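Local atomic coordinates of proline dipeptidase (Streptococcus pneumoniae, PDB entry 3PN9), a protein that probably belongs to a peptidase that hydrolyses dipeptides ending in proline, of which the N-terminal, creatinase/prolidase-type domain is present here. Residues 9-13 with 130-134; 19-25 with 45-51; 35-39 with 63-67; 92-97 with 118-122. All coordinates share one frame; numbering follows the deposited sequence.

Interaction 1 (9-13 with 130-134)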
loop_
_atom_site.group_PDB
_atom_site.type_symbol
_atom_site.label_atom_id
_atom_site.label_comp_id
_atom_site.label_asym_id
_atom_site.label_seq_id
_atom_site.Cartn_x
_atom_site.Cartn_y
_atom_site.Cartn_z
ATOM N N GLN A 9 2.764 2.472 10.095
ATOM C CA GLN A 9 1.482 2.941 9.523
ATOM C C GLN A 9 1.720 4.271 8.810
ATOM O O GLN A 9 1.110 4.519 7.775
ATOM C CB GLN A 9 0.523 3.270 10.664
ATOM C CG GLN A 9 -0.154 1.927 11.208
ATOM C CD GLN A 9 -1.292 2.258 12.199
ATOM O OE1 GLN A 9 -2.283 2.959 11.820
ATOM N NE2 GLN A 9 -1.124 1.839 13.463
ATOM N N ILE A 10 2.545 5.185 9.377
ATOM C CA ILE A 10 2.779 6.431 8.589
ATOM C C ILE A 10 3.555 6.108 7.338
ATOM O O ILE A 10 3.235 6.667 6.269
ATOM C CB ILE A 10 3.581 7.446 9.473
ATOM C CG1 ILE A 10 2.617 7.946 10.576
ATOM C CG2 ILE A 10 4.090 8.660 8.550
ATOM C CD1 ILE A 10 3.273 8.742 11.625
ATOM N N LEU A 11 4.533 5.175 7.403
ATOM C CA LEU A 11 5.216 4.836 6.094
ATOM C C LEU A 11 4.255 4.355 5.060
ATOM O O LEU A 11 4.401 4.620 3.825
ATOM C CB LEU A 11 6.356 3.751 6.296
ATOM C CG LEU A 11 7.496 4.222 7.233
ATOM C CD1 LEU A 11 8.547 3.034 7.596
ATOM C CD2 LEU A 11 8.267 5.329 6.515
ATOM N N THR A 12 3.320 3.520 5.506
ATOM C CA THR A 12 2.372 2.945 4.550
ATOM C C THR A 12 1.539 4.070 3.957
ATOM O O THR A 12 1.176 4.080 2.750
ATOM C CB THR A 12 1.447 1.905 5.346
ATOM O OG1 THR A 12 2.317 0.862 5.842
ATOM C CG2 THR A 12 0.419 1.283 4.481
ATOM N N TYR A 13 1.121 4.994 4.821
ATOM C CA TYR A 13 0.287 6.128 4.398
ATOM C C TYR A 13 1.044 7.061 3.387
ATOM O O TYR A 13 0.446 7.518 2.394
ATOM C CB TYR A 13 -0.064 6.934 5.666
ATOM C CG TYR A 13 -0.766 8.263 5.456
ATOM C CD1 TYR A 13 -2.127 8.193 5.114
ATOM C CD2 TYR A 13 -0.140 9.527 5.606
ATOM C CE1 TYR A 13 -2.866 9.256 4.919
ATOM C CE2 TYR A 13 -0.952 10.730 5.410
ATOM C CZ TYR A 13 -2.298 10.536 5.054
ATOM O OH TYR A 13 -3.361 11.473 4.842
ATOM N N ARG A 130 -5.154 11.997 9.540
ATOM C CA ARG A 130 -4.579 10.639 9.565
ATOM C C ARG A 130 -4.158 10.230 10.961
ATOM O O ARG A 130 -4.318 9.047 11.365
ATOM C CB ARG A 130 -3.397 10.448 8.552
ATOM C CG ARG A 130 -2.789 9.027 8.665
ATOM C CD ARG A 130 -3.851 7.955 8.039
ATOM N NE ARG A 130 -3.335 6.593 8.129
ATOM C CZ ARG A 130 -3.419 5.788 9.207
ATOM N NH1 ARG A 130 -4.025 6.197 10.312
ATOM N NH2 ARG A 130 -2.976 4.504 9.161
ATOM N N ILE A 131 -3.555 11.143 11.712
ATOM C CA ILE A 131 -3.107 10.811 13.040
ATOM C C ILE A 131 -4.376 10.674 13.975
ATOM O O ILE A 131 -4.374 9.848 14.873
ATOM C CB ILE A 131 -2.244 12.032 13.656
ATOM C CG1 ILE A 131 -0.940 12.324 12.848
ATOM C CG2 ILE A 131 -2.010 11.945 15.250
ATOM C CD1 ILE A 131 -0.112 11.193 12.681
ATOM N N GLN A 132 -5.360 11.537 13.845
ATOM C CA GLN A 132 -6.582 11.338 14.641
ATOM C C GLN A 132 -7.197 9.903 14.372
ATOM O O GLN A 132 -7.683 9.299 15.282
ATOM C CB GLN A 132 -7.681 12.363 14.286
ATOM C CG GLN A 132 -7.155 13.776 14.768
ATOM C CD GLN A 132 -8.113 14.875 14.312
ATOM O OE1 GLN A 132 -8.554 14.910 13.189
ATOM N NE2 GLN A 132 -8.350 15.820 15.195
ATOM N N ARG A 133 -7.181 9.446 13.130
ATOM C CA ARG A 133 -7.657 8.077 12.780
ATOM C C ARG A 133 -6.812 7.032 13.441
ATOM O O ARG A 133 -7.308 6.010 14.023
ATOM C CB ARG A 133 -7.681 7.939 11.176
ATOM C CG ARG A 133 -8.355 6.647 10.659
ATOM C CD ARG A 133 -7.979 6.315 9.129
ATOM N NE ARG A 133 -7.926 7.548 8.360
ATOM C CZ ARG A 133 -7.236 7.691 7.222
ATOM N NH1 ARG A 133 -6.510 6.639 6.642
ATOM N NH2 ARG A 133 -7.237 8.899 6.690
HETATM N N MSE A 134 -5.484 7.286 13.527
HETATM C CA MSE A 134 -4.653 6.282 14.113
HETATM C C MSE A 134 -4.956 6.054 15.607
HETATM O O MSE A 134 -4.760 4.915 16.179
HETATM C CB MSE A 134 -3.140 6.777 13.998
HETATM C CG MSE A 134 -2.274 5.681 14.283
HETATM SE SE MSE A 134 -0.331 6.334 13.750
HETATM C CE MSE A 134 -0.659 7.074 12.148
HETATM O O HOH W 1 -4.697 3.842 11.811
HETATM O O HOH W 2 -1.506 3.767 6.886
HETATM O O HOH W 3 -3.359 2.566 15.269
HETATM O O HOH W 4 -4.414 13.260 7.057
HETATM O O HOH W 5 -6.032 10.867 4.897
#
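Tyr13 and Arg130 lie against each other where two helices pack together in the alpha/beta fold of this creatinase/prolidase N-terminal domain. The short segments run roughly antiparallel, at 139°, with axes 11.7 Å apart at their closest, a spacing bridged by long side chains. The aliphatic part of Arg130 slides over one face of the Tyr13 ring in the opposite direction to it, and CG of Arg130 sits 3.6 Å from the ring centroid, almost on the ring normal, a CH-pi contact. With CG anti to the backbone N, the Arg130 chain turns at chi2 (72°), which carries its guanidinium past the ring toward Gln9, its plane nearly perpendicular to the ring. There NH2 of Arg130 donates to OE1 of Gln9 at 3.2 Å, on a lone pair in the amide plane, though the oxygen is tilted slightly from the guanidinium plane. Water 1 links the same oxygen to NH1 of Arg130, and water 2 joins NH2 to the backbone O of Gln9, so the guanidinium is steadied by direct and bridged bonds. NE2 of Gln9 is held by Met4 O and, through water 3, by Met134 O. Next to these polar bonds the packing is apolar: Ile10 and the selenomethionine Met134 cross at about a right angle and, with Leu33 of helix 27-34, extend the contact inward. Arg133 forms a salt bridge with Glu42 of a third subunit. The CE methyl of Met134 ends 3.7 Å from CG1 of Ile10.

Interaction 2 (19-25 with 45-51)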
loop_
_atom_site.group_PDB
_atom_site.type_symbol
_atom_site.label_atom_id
_atom_site.label_comp_id
_atom_site.label_asym_id
_atom_site.label_seq_id
_atom_site.Cartn_x
_atom_site.Cartn_y
_atom_site.Cartn_z
ATOM N N LEU A 19 3.261 10.795 -0.801
ATOM C CA LEU A 19 3.912 11.857 -0.056
ATOM C C LEU A 19 5.382 11.530 0.011
ATOM O O LEU A 19 5.715 10.367 0.253
ATOM C CB LEU A 19 3.286 11.901 1.403
ATOM C CG LEU A 19 1.865 12.493 1.476
ATOM C CD1 LEU A 19 1.173 12.244 2.801
ATOM C CD2 LEU A 19 1.940 14.064 1.259
ATOM N N ASP A 20 6.259 12.541 -0.026
ATOM C CA ASP A 20 7.710 12.294 0.177
ATOM C C ASP A 20 8.086 12.350 1.689
ATOM O O ASP A 20 9.051 11.668 2.111
ATOM C CB ASP A 20 8.490 13.373 -0.618
ATOM C CG ASP A 20 8.114 13.317 -2.080
ATOM O OD1 ASP A 20 8.406 12.263 -2.628
ATOM O OD2 ASP A 20 7.395 14.177 -2.617
ATOM N N VAL A 21 7.317 13.114 2.505
ATOM C CA VAL A 21 7.648 13.145 3.882
ATOM C C VAL A 21 6.464 13.672 4.691
ATOM O O VAL A 21 5.603 14.422 4.225
ATOM C CB VAL A 21 8.948 14.095 4.087
ATOM C CG1 VAL A 21 8.586 15.494 3.617
ATOM C CG2 VAL A 21 9.355 14.211 5.581
ATOM N N ALA A 22 6.415 13.223 5.924
ATOM C CA ALA A 22 5.437 13.820 6.877
ATOM C C ALA A 22 6.246 14.558 7.959
ATOM O O ALA A 22 7.132 13.972 8.587
ATOM C CB ALA A 22 4.627 12.706 7.590
ATOM N N VAL A 23 5.782 15.742 8.305
ATOM C CA VAL A 23 6.480 16.555 9.229
ATOM C C VAL A 23 5.555 16.686 10.440
ATOM O O VAL A 23 4.513 17.351 10.392
ATOM C CB VAL A 23 6.771 18.025 8.675
ATOM C CG1 VAL A 23 7.589 18.800 9.760
ATOM C CG2 VAL A 23 7.522 17.906 7.312
ATOM N N VAL A 24 6.027 16.178 11.566
ATOM C CA VAL A 24 5.260 16.220 12.784
ATOM C C VAL A 24 5.863 17.301 13.660
ATOM O O VAL A 24 7.089 17.237 13.978
ATOM C CB VAL A 24 5.387 14.849 13.537
ATOM C CG1 VAL A 24 4.462 14.810 14.728
ATOM C CG2 VAL A 24 4.931 13.701 12.534
ATOM N N SER A 25 5.050 18.269 14.039
ATOM C CA SER A 25 5.522 19.479 14.717
ATOM C C SER A 25 4.941 19.515 16.118
ATOM O O SER A 25 5.378 20.266 17.000
ATOM C CB SER A 25 5.081 20.698 13.912
ATOM O OG SER A 25 3.623 20.763 13.764
HETATM N N MSE A 45 11.481 21.882 16.984
HETATM C CA MSE A 45 11.612 20.430 17.082
HETATM C C MSE A 45 10.660 19.868 16.004
HETATM O O MSE A 45 9.541 20.378 15.898
HETATM C CB MSE A 45 11.154 19.957 18.481
HETATM C CG MSE A 45 11.148 18.361 18.478
HETATM SE SE MSE A 45 10.798 17.657 20.250
HETATM C CE MSE A 45 8.979 18.442 20.619
ATOM N N PHE A 46 11.113 18.912 15.196
ATOM C CA PHE A 46 10.231 18.244 14.251
ATOM C C PHE A 46 10.628 16.791 14.194
ATOM O O PHE A 46 11.843 16.443 14.277
ATOM C CB PHE A 46 10.375 18.785 12.795
ATOM C CG PHE A 46 9.995 20.235 12.653
ATOM C CD1 PHE A 46 8.668 20.602 12.566
ATOM C CD2 PHE A 46 11.032 21.243 12.631
ATOM C CE1 PHE A 46 8.263 21.969 12.417
ATOM C CE2 PHE A 46 10.646 22.602 12.525
ATOM C CZ PHE A 46 9.297 22.960 12.366
ATOM N N LEU A 47 9.628 15.925 13.985
ATOM C CA LEU A 47 9.977 14.525 13.532
ATOM C C LEU A 47 9.691 14.472 12.016
ATOM O O LEU A 47 8.587 14.844 11.533
ATOM C CB LEU A 47 9.079 13.503 14.290
ATOM C CG LEU A 47 9.176 12.047 13.744
ATOM C CD1 LEU A 47 10.562 11.602 14.188
ATOM C CD2 LEU A 47 8.057 11.170 14.407
ATOM N N PHE A 48 10.686 14.094 11.216
ATOM C CA PHE A 48 10.447 13.981 9.803
ATOM C C PHE A 48 10.323 12.480 9.471
ATOM O O PHE A 48 11.301 11.734 9.685
ATOM C CB PHE A 48 11.651 14.508 9.014
ATOM C CG PHE A 48 11.799 16.017 9.201
ATOM C CD1 PHE A 48 11.050 16.873 8.412
ATOM C CD2 PHE A 48 12.615 16.537 10.255
ATOM C CE1 PHE A 48 11.161 18.284 8.612
ATOM C CE2 PHE A 48 12.740 17.941 10.420
ATOM C CZ PHE A 48 11.988 18.803 9.595
ATOM N N VAL A 49 9.154 12.053 8.999
ATOM C CA VAL A 49 9.028 10.615 8.630
ATOM C C VAL A 49 9.130 10.632 7.113
ATOM O O VAL A 49 8.267 11.173 6.433
ATOM C CB VAL A 49 7.650 10.023 9.049
ATOM C CG1 VAL A 49 7.684 8.465 8.766
ATOM C CG2 VAL A 49 7.416 10.241 10.617
ATOM N N LEU A 50 10.227 10.104 6.623
ATOM C CA LEU A 50 10.517 10.107 5.227
ATOM C C LEU A 50 9.910 8.837 4.586
ATOM O O LEU A 50 9.805 7.827 5.265
ATOM C CB LEU A 50 12.070 9.987 5.082
ATOM C CG LEU A 50 12.749 11.342 5.556
ATOM C CD1 LEU A 50 14.277 11.174 5.903
ATOM C CD2 LEU A 50 12.591 12.341 4.358
ATOM N N ALA A 51 9.637 8.873 3.272
ATOM C CA ALA A 51 8.876 7.767 2.653
ATOM C C ALA A 51 9.739 6.531 2.601
ATOM O O ALA A 51 9.216 5.411 2.792
ATOM C CB ALA A 51 8.429 8.105 1.226
HETATM O O HOH W 6 7.637 21.147 17.888
#
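Val23 packs beside Phe48 and Phe46 where strands 21-24 and 46-50 pair antiparallel at the centre of the six-stranded mixed sheet. The tight part is the backbone: Ala22 and Val49, then Val24 and Leu47, form hydrogen-bonded pairs with reciprocal bonds, such as Ala22 N to Val49 O at 2.8 Å and Val24 N to Leu47 O at 2.9 Å, the latter nearly straight at 176°. On the face carrying Val21, Val23, Phe48 and Leu50, the CG1 methyl of Val23 touches both phenylalanines, 3.5 Å from CD1 of Phe46 and 3.8 Å from CE1 of Phe48. Val23 and Phe48 point the same way, side by side. The other face is met by helices 6-17 and 27-34, through Val49 on Ile10 and Val24 on Ile30.

Both ends are looser. Beyond Val21, the bond from Ala51 N to Asp20 O is weak, 3.1 Å and bent to 135°, beside the partly exposed Asp20 and Ala51. At the far end, which is buried, water 6 bridges Ser25 O and Met45 O. The chemistry implies an apolar, buried centre where the peptide groups of Ala22, Val24, Leu47 and Val49 satisfy one another, while intervening residues bond to strands 99-102 and 56-60.

Interaction 3 (35-39 with 63-67)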
loop_
_atom_site.group_PDB
_atom_site.type_symbol
_atom_site.label_atom_id
_atom_site.label_comp_id
_atom_site.label_asym_id
_atom_site.label_seq_id
_atom_site.Cartn_x
_atom_site.Cartn_y
_atom_site.Cartn_z
ATOM N N GLY A 35 7.446 8.020 21.755
ATOM C CA GLY A 35 7.708 7.934 23.189
ATOM C C GLY A 35 8.737 9.000 23.671
ATOM O O GLY A 35 9.073 9.018 24.844
ATOM N N PHE A 36 9.115 9.965 22.820
ATOM C CA PHE A 36 9.990 11.076 23.243
ATOM C C PHE A 36 9.127 12.311 23.450
ATOM O O PHE A 36 8.483 12.805 22.493
ATOM C CB PHE A 36 11.090 11.379 22.202
ATOM C CG PHE A 36 11.949 12.580 22.613
ATOM C CD1 PHE A 36 12.859 12.436 23.671
ATOM C CD2 PHE A 36 11.754 13.836 22.026
ATOM C CE1 PHE A 36 13.685 13.554 24.117
ATOM C CE2 PHE A 36 12.525 14.951 22.407
ATOM C CZ PHE A 36 13.486 14.811 23.474
ATOM N N TYR A 37 9.046 12.801 24.698
ATOM C CA TYR A 37 8.313 14.009 25.005
ATOM C C TYR A 37 9.297 15.192 25.342
ATOM O O TYR A 37 10.126 15.033 26.241
ATOM C CB TYR A 37 7.361 13.839 26.230
ATOM C CG TYR A 37 6.591 15.117 26.381
ATOM C CD1 TYR A 37 5.640 15.496 25.458
ATOM C CD2 TYR A 37 6.947 16.031 27.396
ATOM C CE1 TYR A 37 4.985 16.778 25.579
ATOM C CE2 TYR A 37 6.348 17.281 27.527
ATOM C CZ TYR A 37 5.379 17.641 26.624
ATOM O OH TYR A 37 4.837 18.883 26.747
ATOM N N SER A 38 9.106 16.370 24.740
ATOM C CA SER A 38 9.848 17.573 25.156
ATOM C C SER A 38 9.022 18.798 24.848
ATOM O O SER A 38 8.393 18.855 23.774
ATOM C CB SER A 38 11.187 17.626 24.346
ATOM O OG SER A 38 11.871 18.768 24.742
ATOM N N ASP A 39 8.996 19.793 25.732
ATOM C CA ASP A 39 8.351 21.015 25.348
ATOM C C ASP A 39 9.487 21.949 24.873
ATOM O O ASP A 39 10.220 22.385 25.676
ATOM C CB ASP A 39 7.659 21.637 26.554
ATOM C CG ASP A 39 6.971 22.933 26.188
ATOM O OD1 ASP A 39 7.182 23.428 25.031
ATOM O OD2 ASP A 39 6.298 23.463 27.093
ATOM N N GLU A 63 18.521 18.704 23.913
ATOM C CA GLU A 63 17.669 17.494 24.027
ATOM C C GLU A 63 18.299 16.290 23.280
ATOM O O GLU A 63 17.702 15.189 23.305
ATOM C CB GLU A 63 16.311 17.795 23.368
ATOM C CG GLU A 63 15.365 18.781 24.151
ATOM C CD GLU A 63 15.163 18.400 25.588
ATOM O OE1 GLU A 63 14.491 17.436 25.918
ATOM O OE2 GLU A 63 15.732 19.085 26.449
ATOM N N VAL A 64 19.410 16.508 22.571
ATOM C CA VAL A 64 19.964 15.492 21.658
ATOM C C VAL A 64 20.284 14.199 22.452
ATOM O O VAL A 64 19.949 13.080 22.044
ATOM C CB VAL A 64 21.260 15.978 20.948
ATOM C CG1 VAL A 64 22.027 14.759 20.304
ATOM C CG2 VAL A 64 20.939 16.938 19.804
ATOM N N GLU A 65 20.884 14.346 23.639
ATOM C CA GLU A 65 21.301 13.116 24.375
ATOM C C GLU A 65 20.074 12.235 24.788
ATOM O O GLU A 65 20.086 11.000 24.635
ATOM C CB GLU A 65 22.068 13.524 25.636
ATOM C CG GLU A 65 22.818 12.388 26.207
ATOM C CD GLU A 65 23.695 12.788 27.407
ATOM O OE1 GLU A 65 23.161 13.279 28.438
ATOM O OE2 GLU A 65 24.934 12.570 27.306
ATOM N N ARG A 66 19.051 12.878 25.360
ATOM C CA ARG A 66 17.840 12.161 25.814
ATOM C C ARG A 66 17.072 11.631 24.579
ATOM O O ARG A 66 16.602 10.442 24.566
ATOM C CB ARG A 66 16.982 12.998 26.731
ATOM C CG ARG A 66 15.742 12.219 27.266
ATOM C CD ARG A 66 15.107 13.058 28.432
ATOM N NE ARG A 66 14.530 14.317 27.940
ATOM C CZ ARG A 66 13.283 14.437 27.441
ATOM N NH1 ARG A 66 12.466 13.366 27.403
ATOM N NH2 ARG A 66 12.815 15.618 27.035
ATOM N N ALA A 67 16.983 12.455 23.521
ATOM C CA ALA A 67 16.291 11.989 22.357
ATOM C C ALA A 67 17.025 10.752 21.780
ATOM O O ALA A 67 16.377 9.775 21.410
ATOM C CB ALA A 67 16.142 13.083 21.338
#
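The Phe36 ring lies partly over the guanidinium of Arg66, its CE1 poised above the middle of that group and 3.5 Å from CZ of Arg66. The two planes are only 26° apart, but the side chains cross at a slant. Over one face of the same ring comes Ala67, whose CB stands 3.9 Å from the ring centroid of Phe36 and 17° off the normal, a CH-pi contact. Phe36 also touches Leu57 of strand 56-60 and Met45.

Arg66 stretches out and then bends at chi3 (67°), swinging its guanidinium back across the loop. Both terminal nitrogens grip one acceptor end-on: NH2 of Arg66 lies 2.9 Å and NH1 of Arg66 3.1 Å from the backbone O of Tyr37. That oxygen lies in the guanidinium plane, while the two nitrogens approach from one face of the carbonyl plane. NH2 of Arg66 also forms a salt bridge at 2.7 Å with OE1 of Glu63, three residues earlier. This carboxylate, probably held in place by the cation, meets the Ser38 hydroxyl at 3.2 Å, OG of Ser38 to OE1 of Glu63, in what is at most a weak hydrogen bond. The carbonyl of Tyr37 and the carboxylate of Glu63 together hold the rotation of the guanidinium of Arg66. The contact is an end-on, two-nitrogen arginine grip on a single backbone oxygen, tying the loop after helix 27-34 to the start region of helix 64-70 in the alpha/beta domain.

Interaction 4 (92-97 with 118-122)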
loop_
_atom_site.group_PDB
_atom_site.type_symbol
_atom_site.label_atom_id
_atom_site.label_comp_id
_atom_site.label_asym_id
_atom_site.label_seq_id
_atom_site.Cartn_x
_atom_site.Cartn_y
_atom_site.Cartn_z
ATOM N N LEU A 92 18.437 16.535 6.103
ATOM C CA LEU A 92 17.524 15.679 5.356
ATOM C C LEU A 92 18.289 15.157 4.093
ATOM O O LEU A 92 19.252 15.809 3.634
ATOM C CB LEU A 92 16.271 16.430 4.874
ATOM C CG LEU A 92 15.359 16.728 6.104
ATOM C CD1 LEU A 92 14.228 17.748 5.731
ATOM C CD2 LEU A 92 14.717 15.408 6.692
ATOM N N PRO A 93 17.839 14.011 3.538
ATOM C CA PRO A 93 18.402 13.556 2.249
ATOM C C PRO A 93 18.146 14.655 1.227
ATOM O O PRO A 93 17.142 15.405 1.318
ATOM C CB PRO A 93 17.582 12.291 1.903
ATOM C CG PRO A 93 16.281 12.496 2.763
ATOM C CD PRO A 93 16.770 13.133 4.029
ATOM N N GLN A 94 19.017 14.745 0.224
ATOM C CA GLN A 94 18.840 15.823 -0.774
ATOM C C GLN A 94 17.893 15.359 -1.854
ATOM O O GLN A 94 18.352 15.040 -2.946
ATOM C CB GLN A 94 20.249 16.174 -1.395
ATOM C CG GLN A 94 21.267 16.604 -0.256
ATOM C CD GLN A 94 20.754 17.852 0.551
ATOM O OE1 GLN A 94 20.652 18.937 0.013
ATOM N NE2 GLN A 94 20.406 17.672 1.823
ATOM N N LEU A 95 16.578 15.269 -1.582
ATOM C CA LEU A 95 15.650 14.638 -2.555
ATOM C C LEU A 95 14.862 15.785 -3.169
ATOM O O LEU A 95 14.942 16.914 -2.714
ATOM C CB LEU A 95 14.609 13.694 -1.824
ATOM C CG LEU A 95 15.258 12.567 -1.031
ATOM C CD1 LEU A 95 14.296 11.645 -0.277
ATOM C CD2 LEU A 95 16.277 11.765 -1.885
ATOM N N ASP A 96 14.004 15.465 -4.100
ATOM C CA ASP A 96 13.080 16.441 -4.627
ATOM C C ASP A 96 11.779 16.244 -3.812
ATOM O O ASP A 96 11.067 15.235 -4.008
ATOM C CB ASP A 96 12.829 16.075 -6.091
ATOM C CG ASP A 96 11.931 17.066 -6.760
ATOM O OD1 ASP A 96 11.634 18.090 -6.093
ATOM O OD2 ASP A 96 11.487 16.818 -7.920
ATOM N N PHE A 97 11.507 17.118 -2.837
ATOM C CA PHE A 97 10.283 16.949 -2.028
ATOM C C PHE A 97 9.124 17.577 -2.763
ATOM O O PHE A 97 8.966 18.780 -2.709
ATOM C CB PHE A 97 10.495 17.502 -0.615
ATOM C CG PHE A 97 11.567 16.745 0.172
ATOM C CD1 PHE A 97 11.226 15.605 0.885
ATOM C CD2 PHE A 97 12.901 17.221 0.253
ATOM C CE1 PHE A 97 12.176 14.871 1.624
ATOM C CE2 PHE A 97 13.850 16.530 0.986
ATOM C CZ PHE A 97 13.510 15.313 1.689
ATOM N N VAL A 118 12.712 25.021 3.625
ATOM C CA VAL A 118 13.370 23.721 3.580
ATOM C C VAL A 118 12.821 23.017 2.336
ATOM O O VAL A 118 13.602 22.381 1.642
ATOM C CB VAL A 118 13.025 22.861 4.814
ATOM C CG1 VAL A 118 13.449 21.353 4.648
ATOM C CG2 VAL A 118 13.448 23.499 6.150
ATOM N N PHE A 119 11.483 23.049 2.109
ATOM C CA PHE A 119 10.856 22.386 0.971
ATOM C C PHE A 119 10.304 23.434 0.009
ATOM O O PHE A 119 9.110 23.770 0.022
ATOM C CB PHE A 119 9.657 21.448 1.473
ATOM C CG PHE A 119 10.070 20.511 2.578
ATOM C CD1 PHE A 119 10.976 19.495 2.313
ATOM C CD2 PHE A 119 9.551 20.652 3.875
ATOM C CE1 PHE A 119 11.327 18.580 3.278
ATOM C CE2 PHE A 119 9.931 19.782 4.832
ATOM C CZ PHE A 119 10.829 18.732 4.572
ATOM N N GLU A 120 11.150 23.974 -0.844
ATOM C CA GLU A 120 10.837 25.179 -1.630
ATOM C C GLU A 120 9.840 24.985 -2.701
ATOM O O GLU A 120 9.201 25.946 -3.077
ATOM C CB GLU A 120 12.127 25.718 -2.313
ATOM C CG GLU A 120 13.092 26.138 -1.212
ATOM C CD GLU A 120 14.427 26.721 -1.785
ATOM O OE1 GLU A 120 15.489 26.116 -1.619
ATOM O OE2 GLU A 120 14.385 27.762 -2.429
ATOM N N THR A 121 9.686 23.783 -3.251
ATOM C CA THR A 121 8.609 23.662 -4.253
ATOM C C THR A 121 7.563 22.582 -3.879
ATOM O O THR A 121 6.942 22.064 -4.783
ATOM C CB THR A 121 9.205 23.290 -5.659
ATOM O OG1 THR A 121 10.180 22.241 -5.472
ATOM C CG2 THR A 121 10.014 24.561 -6.243
ATOM N N ALA A 122 7.380 22.255 -2.599
ATOM C CA ALA A 122 6.388 21.193 -2.222
ATOM C C ALA A 122 4.950 21.731 -2.173
ATOM O O ALA A 122 4.745 22.892 -1.842
ATOM C CB ALA A 122 6.745 20.614 -0.864
HETATM O O HOH W 7 10.476 21.151 -2.112
#
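An edge-to-face aromatic pair ties two loops together at one side of the sheet, each loop leading from a helix into a strand. The edge of Phe119 is turned to the face of Phe97, with ring centroids 4.9 Å apart and planes at 70°. CE1 of Phe119 lies over the middle of the Phe97 ring, while CD1 of Phe119 comes 3.5 Å from CG of Phe97. Leu95 CB sits at the opposite face of Phe97, toward its rim. Phe97 has its CG beside the backbone N (chi1 -64°), which brings one face of its ring against the edge of Phe119.

Farther along, CD1 of Leu92 reaches CZ of Phe119 at 3.7 Å and CG1 of Val118 at 3.8 Å, crossing both side chains at about a right angle. Val118 CG1 in turn covers a face of the neighbouring Phe119 ring. A water adds a polar link: water 7 donates to Phe97 O at 2.9 Å and accepts from Thr121 N at 3.0 Å, the latter within the type I turn from Phe119 to Ala122. The whole is a T-shaped pair joining two helix-to-strand connections of an alpha/beta fold, over the sheet face that carries Val21, Val23 and Phe48.

From the N terminus, helix 6-17 enters interaction 1, which closes the longest loop by meeting helix 128-134 near the C-terminal end; the other three contacts all fall within that span. The chain then forms strand 21-24, paired with strand 46-50 in interaction 2. Before that pairing is reached, residues 35-39 leave for residues 63-67, so interactions 2 and 3 cross along the chain, touching through Met45. Interaction 4 follows in series, joining the loops before strands 99-102 and 123-126. Interaction 2 is central: it touches each of the others, whereas interactions 3 and 4 lie on opposite sides of the chain's centre, about 25 Å apart between centres.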